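Local coordinates for 165aa long hypothetical protein (Pyrococcus horikoshii, PDB 2DC4), which is of unknown function but, as a CYTH-domain protein, probably handles triphosphate-containing substrates inside an eight-stranded antiparallel barrel, at residues A[4-8]-A[153-159]; A[117-123]-A[159-164]. All coordinates share one frame; numbering follows the deposited sequence.

Both contacts bind the C-terminal end of the chain to the closed antiparallel barrel of the CYTH fold, with centres about 11 Å apart. In chain order come strand 2-8, the turn into strand 121-128, the loop 153-159 and the short helix 159-162; the segments of the two contacts therefore alternate. Strands 2-8 and 121-128, the first and last along the chain, are neighbours and close the barrel, so the C-terminal segment packs across the closing seam. Contact 1 lays the loop along 4-8, and contact 2 seats the helix that follows on 117-123. Y159 belongs to both, and F123 touches residues of each, making one continuous packing region.

Contact 1: residues A[4-8]-A[153-159]; sequences EVKFR and DVEPKLY
K6 lies over one face of the Y159 ring where the loop 153-159 passes strand 2-8 of the CYTH barrel. K6 is the lysine of the ExExK sequence signature near the start of CYTH proteins, whose glutamates here are E2 and E4. Its CG stands anti to the backbone N (chi1 -176°), which sends the chain along the loop. CB lies 3.5 Å from the carbonyl O of E155, and CG and CD run on past the same oxygen. A bend at chi3 then carries CE over the ring of Y159, a CH-pi contact, and brings NZ almost straight above the ring centre, 3.4 Å from the centroid. In this cation-pi position NZ also donates to K157 O at 2.9 Å, in the carbonyl plane and on a lone pair. A long, flexible side chain ending in an amine suits this place, because its one tip can lie over the ring and still donate to the carbonyl.

The backbones are bridged once, at F7 and V154. E155 N donates to K6 O, R8 N to D153 O, and a water links K6 N with E155 O. Beside the bridge the packing is apolar: V154 CG2 rests 3.7 Å from F7 CE2 and also touches V5 CG1, while W141 of helix 133-146 meets the F7 ring edge-to-face. A branched valine suits V154, since one methyl serves both neighbours. Farther along, R8 and E155 lie side by side as a salt bridge, although its modelled length is doubtfully short. The second carboxylate oxygen, E155 OE2, accepts K157 N at 2.9 Å through its anti lone pair.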
ATOM      1  N   GLU A   4      23.662   4.728   6.063  1.00 23.71           N
ATOM      2  CA  GLU A   4      23.973   5.787   5.123  1.00 25.52           C
ATOM      3  C   GLU A   4      24.376   7.095   5.783  1.00 23.43           C
ATOM      4  O   GLU A   4      23.944   7.408   6.890  1.00 26.14           O
ATOM      5  CB  GLU A   4      22.768   6.032   4.218  1.00 29.53           C
ATOM      6  CG  GLU A   4      21.465   6.229   4.969  1.00 35.51           C
ATOM      7  CD  GLU A   4      20.319   6.612   4.054  1.00 39.47           C
ATOM      8  OE1 GLU A   4      20.153   5.958   3.004  1.00 43.49           O
ATOM      9  OE2 GLU A   4      19.579   7.562   4.389  1.00 42.02           O
ATOM     10  N   VAL A   5      25.224   7.846   5.091  1.00 21.06           N
ATOM     11  CA  VAL A   5      25.671   9.144   5.570  1.00 19.39           C
ATOM     12  C   VAL A   5      25.343  10.146   4.471  1.00 18.75           C
ATOM     13  O   VAL A   5      25.584   9.890   3.290  1.00 17.32           O
ATOM     14  CB  VAL A   5      27.184   9.161   5.842  1.00 19.85           C
ATOM     15  CG1 VAL A   5      27.597  10.517   6.394  1.00 19.62           C
ATOM     16  CG2 VAL A   5      27.534   8.058   6.834  1.00 20.18           C
ATOM     17  N   LYS A   6      24.787  11.282   4.871  1.00 16.92           N
ATOM     18  CA  LYS A   6      24.392  12.330   3.939  1.00 18.46           C
ATOM     19  C   LYS A   6      25.386  13.482   4.000  1.00 18.27           C
ATOM     20  O   LYS A   6      25.843  13.851   5.081  1.00 18.75           O
ATOM     21  CB  LYS A   6      22.995  12.842   4.304  1.00 18.92           C
ATOM     22  CG  LYS A   6      22.425  13.879   3.339  1.00 21.99           C
ATOM     23  CD  LYS A   6      21.091  14.432   3.839  1.00 23.44           C
ATOM     24  CE  LYS A   6      20.053  13.336   4.003  1.00 28.64           C
ATOM     25  NZ  LYS A   6      18.759  13.883   4.505  1.00 33.05           N
ATOM     26  N   PHE A   7      25.705  14.047   2.840  1.00 16.81           N
ATOM     27  CA  PHE A   7      26.641  15.167   2.754  1.00 18.31           C
ATOM     28  C   PHE A   7      26.067  16.328   1.952  1.00 19.14           C
ATOM     29  O   PHE A   7      25.389  16.126   0.942  1.00 17.15           O
ATOM     30  CB  PHE A   7      27.953  14.737   2.082  1.00 16.32           C
ATOM     31  CG  PHE A   7      28.660  13.609   2.779  1.00 18.82           C
ATOM     32  CD1 PHE A   7      28.280  12.288   2.558  1.00 18.42           C
ATOM     33  CD2 PHE A   7      29.714  13.866   3.647  1.00 17.48           C
ATOM     34  CE1 PHE A   7      28.941  11.238   3.190  1.00 19.28           C
ATOM     35  CE2 PHE A   7      30.385  12.822   4.285  1.00 17.56           C
ATOM     36  CZ  PHE A   7      29.998  11.505   4.056  1.00 18.80           C
ATOM     37  N   ARG A   8      26.347  17.549   2.399  1.00 19.75           N
ATOM     38  CA  ARG A   8      25.894  18.731   1.674  1.00 22.94           C
ATOM     39  C   ARG A   8      27.010  18.902   0.650  1.00 22.01           C
ATOM     40  O   ARG A   8      28.189  18.945   1.012  1.00 25.44           O
ATOM     41  CB  ARG A   8      25.818  19.936   2.619  1.00 24.93           C
ATOM     42  CG  ARG A   8      24.679  20.893   2.330  1.00 29.41           C
ATOM     43  CD  ARG A   8      24.310  21.674   3.588  1.00 31.34           C
ATOM     44  NE  ARG A   8      22.927  22.135   3.539  1.00 33.77           N
ATOM     45  CZ  ARG A   8      22.120  22.173   4.591  1.00 34.05           C
ATOM     46  NH1 ARG A   8      22.557  21.781   5.775  1.00 39.16           N
ATOM     47  NH2 ARG A   8      20.870  22.581   4.460  1.00 36.97           N
ATOM     48  N   ASP A 153      31.225  18.163   6.356  1.00 20.36           N
ATOM     49  CA  ASP A 153      30.313  18.164   5.214  1.00 19.91           C
ATOM     50  C   ASP A 153      29.035  17.387   5.485  1.00 18.73           C
ATOM     51  O   ASP A 153      28.080  17.460   4.707  1.00 19.90           O
ATOM     52  CB  ASP A 153      30.997  17.543   3.992  1.00 20.58           C
ATOM     53  CG  ASP A 153      32.208  18.331   3.535  1.00 21.74           C
ATOM     54  OD1 ASP A 153      33.246  17.707   3.238  1.00 21.87           O
ATOM     55  OD2 ASP A 153      32.114  19.576   3.458  1.00 24.45           O
ATOM     56  N   VAL A 154      29.019  16.639   6.577  1.00 17.82           N
ATOM     57  CA  VAL A 154      27.856  15.822   6.908  1.00 18.68           C
ATOM     58  C   VAL A 154      26.618  16.630   7.279  1.00 21.06           C
ATOM     59  O   VAL A 154      26.710  17.672   7.935  1.00 21.55           O
ATOM     60  CB  VAL A 154      28.184  14.846   8.062  1.00 18.82           C
ATOM     61  CG1 VAL A 154      26.931  14.087   8.488  1.00 19.79           C
ATOM     62  CG2 VAL A 154      29.262  13.868   7.622  1.00 18.51           C
ATOM     63  N   GLU A 155      25.459  16.144   6.832  1.00 21.51           N
ATOM     64  CA  GLU A 155      24.176  16.764   7.141  1.00 23.35           C
ATOM     65  C   GLU A 155      23.330  15.693   7.825  1.00 24.58           C
ATOM     66  O   GLU A 155      22.878  14.742   7.187  1.00 24.45           O
ATOM     67  CB  GLU A 155      23.474  17.248   5.870  1.00 25.25           C
ATOM     68  CG  GLU A 155      22.086  17.824   6.139  1.00 27.92           C
ATOM     69  CD  GLU A 155      22.080  18.803   7.304  1.00 30.24           C
ATOM     70  OE1 GLU A 155      22.738  19.858   7.203  1.00 34.15           O
ATOM     71  OE2 GLU A 155      21.429  18.520   8.328  1.00 30.64           O
ATOM     72  N   PRO A 156      23.113  15.830   9.141  1.00 24.81           N
ATOM     73  CA  PRO A 156      22.324  14.863   9.911  1.00 26.08           C
ATOM     74  C   PRO A 156      20.817  14.913   9.660  1.00 25.59           C
ATOM     75  O   PRO A 156      20.138  13.887   9.704  1.00 26.85           O
ATOM     76  CB  PRO A 156      22.656  15.216  11.365  1.00 27.69           C
ATOM     77  CG  PRO A 156      23.901  16.066  11.277  1.00 29.34           C
ATOM     78  CD  PRO A 156      23.681  16.853  10.027  1.00 27.77           C
ATOM     79  N   LYS A 157      20.296  16.105   9.397  1.00 24.48           N
ATOM     80  CA  LYS A 157      18.863  16.269   9.188  1.00 23.81           C
ATOM     81  C   LYS A 157      18.273  15.467   8.035  1.00 22.22           C
ATOM     82  O   LYS A 157      18.916  15.251   7.009  1.00 21.30           O
ATOM     83  CB  LYS A 157      18.528  17.748   8.992  1.00 24.52           C
ATOM     84  CG  LYS A 157      18.746  18.611  10.228  1.00 27.81           C
ATOM     85  CD  LYS A 157      18.309  20.048   9.966  1.00 29.07           C
ATOM     86  CE  LYS A 157      18.359  20.885  11.233  1.00 30.99           C
ATOM     87  NZ  LYS A 157      17.860  22.273  10.998  1.00 33.10           N
ATOM     88  N   LEU A 158      17.032  15.030   8.223  1.00 21.33           N
ATOM     89  CA  LEU A 158      16.315  14.274   7.202  1.00 21.19           C
ATOM     90  C   LEU A 158      15.802  15.267   6.166  1.00 20.61           C
ATOM     91  O   LEU A 158      15.638  16.446   6.460  1.00 20.90           O
ATOM     92  CB  LEU A 158      15.134  13.541   7.837  1.00 22.59           C
ATOM     93  CG  LEU A 158      15.475  12.659   9.038  1.00 23.61           C
ATOM     94  CD1 LEU A 158      14.191  12.135   9.672  1.00 29.11           C
ATOM     95  CD2 LEU A 158      16.370  11.513   8.589  1.00 27.80           C
ATOM     96  N   TYR A 159      15.539  14.793   4.954  1.00 19.75           N
ATOM     97  CA  TYR A 159      15.050  15.670   3.904  1.00 20.37           C
ATOM     98  C   TYR A 159      13.750  16.368   4.275  1.00 20.20           C
ATOM     99  O   TYR A 159      13.545  17.525   3.916  1.00 20.25           O
ATOM    100  CB  TYR A 159      14.874  14.886   2.601  1.00 21.82           C
ATOM    101  CG  TYR A 159      16.190  14.549   1.943  1.00 21.13           C
ATOM    102  CD1 TYR A 159      16.480  13.248   1.532  1.00 22.90           C
ATOM    103  CD2 TYR A 159      17.163  15.532   1.754  1.00 23.29           C
ATOM    104  CE1 TYR A 159      17.719  12.934   0.955  1.00 22.92           C
ATOM    105  CE2 TYR A 159      18.392  15.231   1.181  1.00 22.65           C
ATOM    106  CZ  TYR A 159      18.665  13.932   0.787  1.00 21.99           C
ATOM    107  OH  TYR A 159      19.900  13.634   0.248  1.00 23.03           O
TER
HETATM  108  O   HOH W   1      23.972  12.017   7.555  1.00 21.52           O

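Contact 2: residues A[117-123]-A[159-164]; sequences VEKAGDF and YIELIN
Both F123 and Y159 set CG anti to the carbonyl carbon and beside the backbone N (chi1 -57° and -73°), which swings each ring to where the two can meet as the side chains slide past each other in opposite directions. The result is an offset edge-to-face pair: the edge of Y159 points toward the face of F123, the planes are 74° apart and the centroids 5.6 Å. Y159 CE2 comes 3.7 Å from F123 CD1, while CB of F123 lies in the plane of the tyrosine ring, 3.3 Å from OH. That hydroxyl is hydrogen-bonded to D125 and N115, so a tyrosine can end in polar company although its ring is buried.

L162, from the short helix 159-162, brings CD1 to the F123 ring from the same side of its plane as Y159, an off-centre CH-pi contact 4.3 Å from the centroid. V117 CG2 packs 3.8 Å from Y159 CE2, reaching the tyrosine from the side of its plane opposite K6. A leucine in place of Y159, lacking both ring and hydroxyl, would probably leave K6 NZ without its cation-pi partner, D125 and N115 without a shared hydrogen-bonding mate, and the face of F123 without the ring edge that packs on it.

Where strand 110-117 turns into 121-128, A120 and G121 both face V117 in a classic beta bulge, and V117 O accepts from both their backbone nitrogens. The small methyl of A120 allows close approach to the helix end, with CB 4.2 Å from L162 CB. Beyond the helix, N164 N donates to K119 O at 3.0 Å. The chemistry thus implies a seat made chiefly by aromatic and aliphatic packing, with a single backbone hydrogen bond tying the chain near its C terminus to the turn.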
ATOM      1  N   VAL A 117      17.520  18.575  -4.280  1.00 17.08           N
ATOM      2  CA  VAL A 117      16.255  18.681  -3.530  1.00 17.47           C
ATOM      3  C   VAL A 117      15.638  20.081  -3.586  1.00 20.10           C
ATOM      4  O   VAL A 117      16.218  21.080  -3.162  1.00 22.05           O
ATOM      5  CB  VAL A 117      16.507  18.323  -2.064  1.00 18.72           C
ATOM      6  CG1 VAL A 117      15.169  18.270  -1.327  1.00 20.06           C
ATOM      7  CG2 VAL A 117      17.191  16.981  -1.954  1.00 17.07           C
ATOM      8  N   GLU A 118      14.408  20.138  -4.159  1.00 19.49           N
ATOM      9  CA  GLU A 118      13.670  21.399  -4.203  1.00 21.85           C
ATOM     10  C   GLU A 118      13.540  22.028  -2.795  1.00 22.68           C
ATOM     11  O   GLU A 118      13.230  21.365  -1.810  1.00 21.93           O
ATOM     12  CB  GLU A 118      12.283  21.140  -4.836  1.00 22.47           C
ATOM     13  CG  GLU A 118      12.349  20.957  -6.365  1.00 26.98           C
ATOM     14  CD  GLU A 118      10.957  20.984  -6.986  1.00 31.24           C
ATOM     15  OE1 GLU A 118      10.759  20.325  -8.002  1.00 33.49           O
ATOM     16  OE2 GLU A 118      10.101  21.739  -6.515  1.00 33.11           O
ATOM     17  N   LYS A 119      13.881  23.343  -2.713  1.00 23.06           N
ATOM     18  CA  LYS A 119      13.753  24.093  -1.451  1.00 26.08           C
ATOM     19  C   LYS A 119      14.681  23.590  -0.334  1.00 24.44           C
ATOM     20  O   LYS A 119      14.466  23.850   0.840  1.00 26.54           O
ATOM     21  CB  LYS A 119      12.297  24.001  -0.980  1.00 27.75           C
ATOM     22  CG  LYS A 119      11.322  24.631  -1.977  1.00 31.15           C
ATOM     23  CD  LYS A 119       9.870  24.592  -1.511  1.00 33.61           C
ATOM     24  CE  LYS A 119       8.916  25.154  -2.563  1.00 35.05           C
ATOM     25  NZ  LYS A 119       7.532  25.021  -2.091  1.00 37.77           N
ATOM     26  N   ALA A 120      15.755  22.890  -0.687  1.00 24.07           N
ATOM     27  CA  ALA A 120      16.698  22.418   0.325  1.00 22.95           C
ATOM     28  C   ALA A 120      18.147  22.532  -0.138  1.00 22.64           C
ATOM     29  O   ALA A 120      19.002  23.005   0.610  1.00 25.56           O
ATOM     30  CB  ALA A 120      16.383  20.980   0.711  1.00 24.32           C
ATOM     31  N   GLY A 121      18.422  22.103  -1.366  1.00 20.90           N
ATOM     32  CA  GLY A 121      19.776  22.173  -1.888  1.00 21.12           C
ATOM     33  C   GLY A 121      20.254  20.850  -2.457  1.00 21.66           C
ATOM     34  O   GLY A 121      19.445  19.960  -2.718  1.00 19.98           O
ATOM     35  N   ASP A 122      21.565  20.712  -2.639  1.00 20.85           N
ATOM     36  CA  ASP A 122      22.120  19.478  -3.193  1.00 20.97           C
ATOM     37  C   ASP A 122      22.803  18.633  -2.127  1.00 20.95           C
ATOM     38  O   ASP A 122      23.604  19.128  -1.333  1.00 19.14           O
ATOM     39  CB  ASP A 122      23.096  19.805  -4.324  1.00 22.74           C
ATOM     40  CG  ASP A 122      22.442  20.609  -5.435  1.00 25.41           C
ATOM     41  OD1 ASP A 122      21.312  20.261  -5.831  1.00 23.93           O
ATOM     42  OD2 ASP A 122      23.057  21.584  -5.918  1.00 25.81           O
ATOM     43  N   PHE A 123      22.485  17.343  -2.118  1.00 17.79           N
ATOM     44  CA  PHE A 123      23.041  16.435  -1.129  1.00 17.45           C
ATOM     45  C   PHE A 123      23.453  15.127  -1.766  1.00 18.60           C
ATOM     46  O   PHE A 123      22.916  14.730  -2.800  1.00 19.83           O
ATOM     47  CB  PHE A 123      22.009  16.134  -0.038  1.00 17.57           C
ATOM     48  CG  PHE A 123      21.484  17.355   0.662  1.00 17.37           C
ATOM     49  CD1 PHE A 123      20.487  18.133   0.084  1.00 17.57           C
ATOM     50  CD2 PHE A 123      22.005  17.735   1.893  1.00 19.62           C
ATOM     51  CE1 PHE A 123      20.016  19.274   0.729  1.00 17.86           C
ATOM     52  CE2 PHE A 123      21.543  18.872   2.542  1.00 17.58           C
ATOM     53  CZ  PHE A 123      20.551  19.642   1.964  1.00 16.56           C
ATOM     54  N   TYR A 159      15.539  14.793   4.954  1.00 19.75           N
ATOM     55  CA  TYR A 159      15.050  15.670   3.904  1.00 20.37           C
ATOM     56  C   TYR A 159      13.750  16.368   4.275  1.00 20.20           C
ATOM     57  O   TYR A 159      13.545  17.525   3.916  1.00 20.25           O
ATOM     58  CB  TYR A 159      14.874  14.886   2.601  1.00 21.82           C
ATOM     59  CG  TYR A 159      16.190  14.549   1.943  1.00 21.13           C
ATOM     60  CD1 TYR A 159      16.480  13.248   1.532  1.00 22.90           C
ATOM     61  CD2 TYR A 159      17.163  15.532   1.754  1.00 23.29           C
ATOM     62  CE1 TYR A 159      17.719  12.934   0.955  1.00 22.92           C
ATOM     63  CE2 TYR A 159      18.392  15.231   1.181  1.00 22.65           C
ATOM     64  CZ  TYR A 159      18.665  13.932   0.787  1.00 21.99           C
ATOM     65  OH  TYR A 159      19.900  13.634   0.248  1.00 23.03           O
ATOM     66  N   ILE A 160      12.875  15.676   4.996  1.00 20.09           N
ATOM     67  CA  ILE A 160      11.609  16.283   5.385  1.00 22.04           C
ATOM     68  C   ILE A 160      11.843  17.429   6.383  1.00 24.56           C
ATOM     69  O   ILE A 160      11.022  18.339   6.501  1.00 23.36           O
ATOM     70  CB  ILE A 160      10.629  15.205   5.956  1.00 21.54           C
ATOM     71  CG1 ILE A 160       9.250  15.824   6.215  1.00 21.36           C
ATOM     72  CG2 ILE A 160      11.204  14.583   7.222  1.00 21.35           C
ATOM     73  CD1 ILE A 160       8.595  16.432   4.977  1.00 22.82           C
ATOM     74  N   GLU A 161      12.981  17.401   7.076  1.00 24.66           N
ATOM     75  CA  GLU A 161      13.323  18.462   8.031  1.00 27.93           C
ATOM     76  C   GLU A 161      14.106  19.588   7.338  1.00 27.96           C
ATOM     77  O   GLU A 161      14.159  20.714   7.833  1.00 30.53           O
ATOM     78  CB  GLU A 161      14.179  17.907   9.180  1.00 28.34           C
ATOM     79  CG  GLU A 161      13.581  16.723   9.935  1.00 32.19           C
ATOM     80  CD  GLU A 161      14.490  16.206  11.047  1.00 34.75           C
ATOM     81  OE1 GLU A 161      15.683  15.918  10.780  1.00 31.59           O
ATOM     82  OE2 GLU A 161      14.008  16.079  12.196  1.00 37.56           O
ATOM     83  N   LEU A 162      14.710  19.280   6.195  1.00 27.27           N
ATOM     84  CA  LEU A 162      15.514  20.248   5.451  1.00 27.12           C
ATOM     85  C   LEU A 162      14.759  21.186   4.517  1.00 27.80           C
ATOM     86  O   LEU A 162      15.195  22.313   4.290  1.00 28.18           O
ATOM     87  CB  LEU A 162      16.594  19.518   4.646  1.00 25.50           C
ATOM     88  CG  LEU A 162      17.702  18.860   5.468  1.00 26.67           C
ATOM     89  CD1 LEU A 162      18.416  17.806   4.641  1.00 24.55           C
ATOM     90  CD2 LEU A 162      18.671  19.932   5.956  1.00 27.74           C
ATOM     91  N   ILE A 163      13.639  20.728   3.968  1.00 27.89           N
ATOM     92  CA  ILE A 163      12.878  21.563   3.051  1.00 28.36           C
ATOM     93  C   ILE A 163      12.309  22.795   3.750  1.00 30.73           C
ATOM     94  O   ILE A 163      11.749  22.707   4.844  1.00 30.91           O
ATOM     95  CB  ILE A 163      11.734  20.770   2.388  1.00 28.77           C
ATOM     96  CG1 ILE A 163      10.830  20.162   3.458  1.00 27.77           C
ATOM     97  CG2 ILE A 163      12.321  19.684   1.489  1.00 27.63           C
ATOM     98  CD1 ILE A 163       9.585  19.493   2.895  1.00 28.47           C
ATOM     99  N   ASN A 164      12.471  23.945   3.105  1.00 33.39           N
ATOM    100  CA  ASN A 164      12.003  25.213   3.644  1.00 35.82           C
ATOM    101  C   ASN A 164      10.509  25.401   3.407  1.00 37.89           C
ATOM    102  O   ASN A 164       9.918  24.568   2.687  1.00 40.03           O
ATOM    103  CB  ASN A 164      12.785  26.363   3.000  1.00 35.28           C
ATOM    104  CG  ASN A 164      12.416  27.717   3.576  1.00 36.20           C
ATOM    105  OD1 ASN A 164      12.488  27.929   4.785  1.00 37.88           O
ATOM    106  ND2 ASN A 164      12.024  28.646   2.708  1.00 34.71           N
TER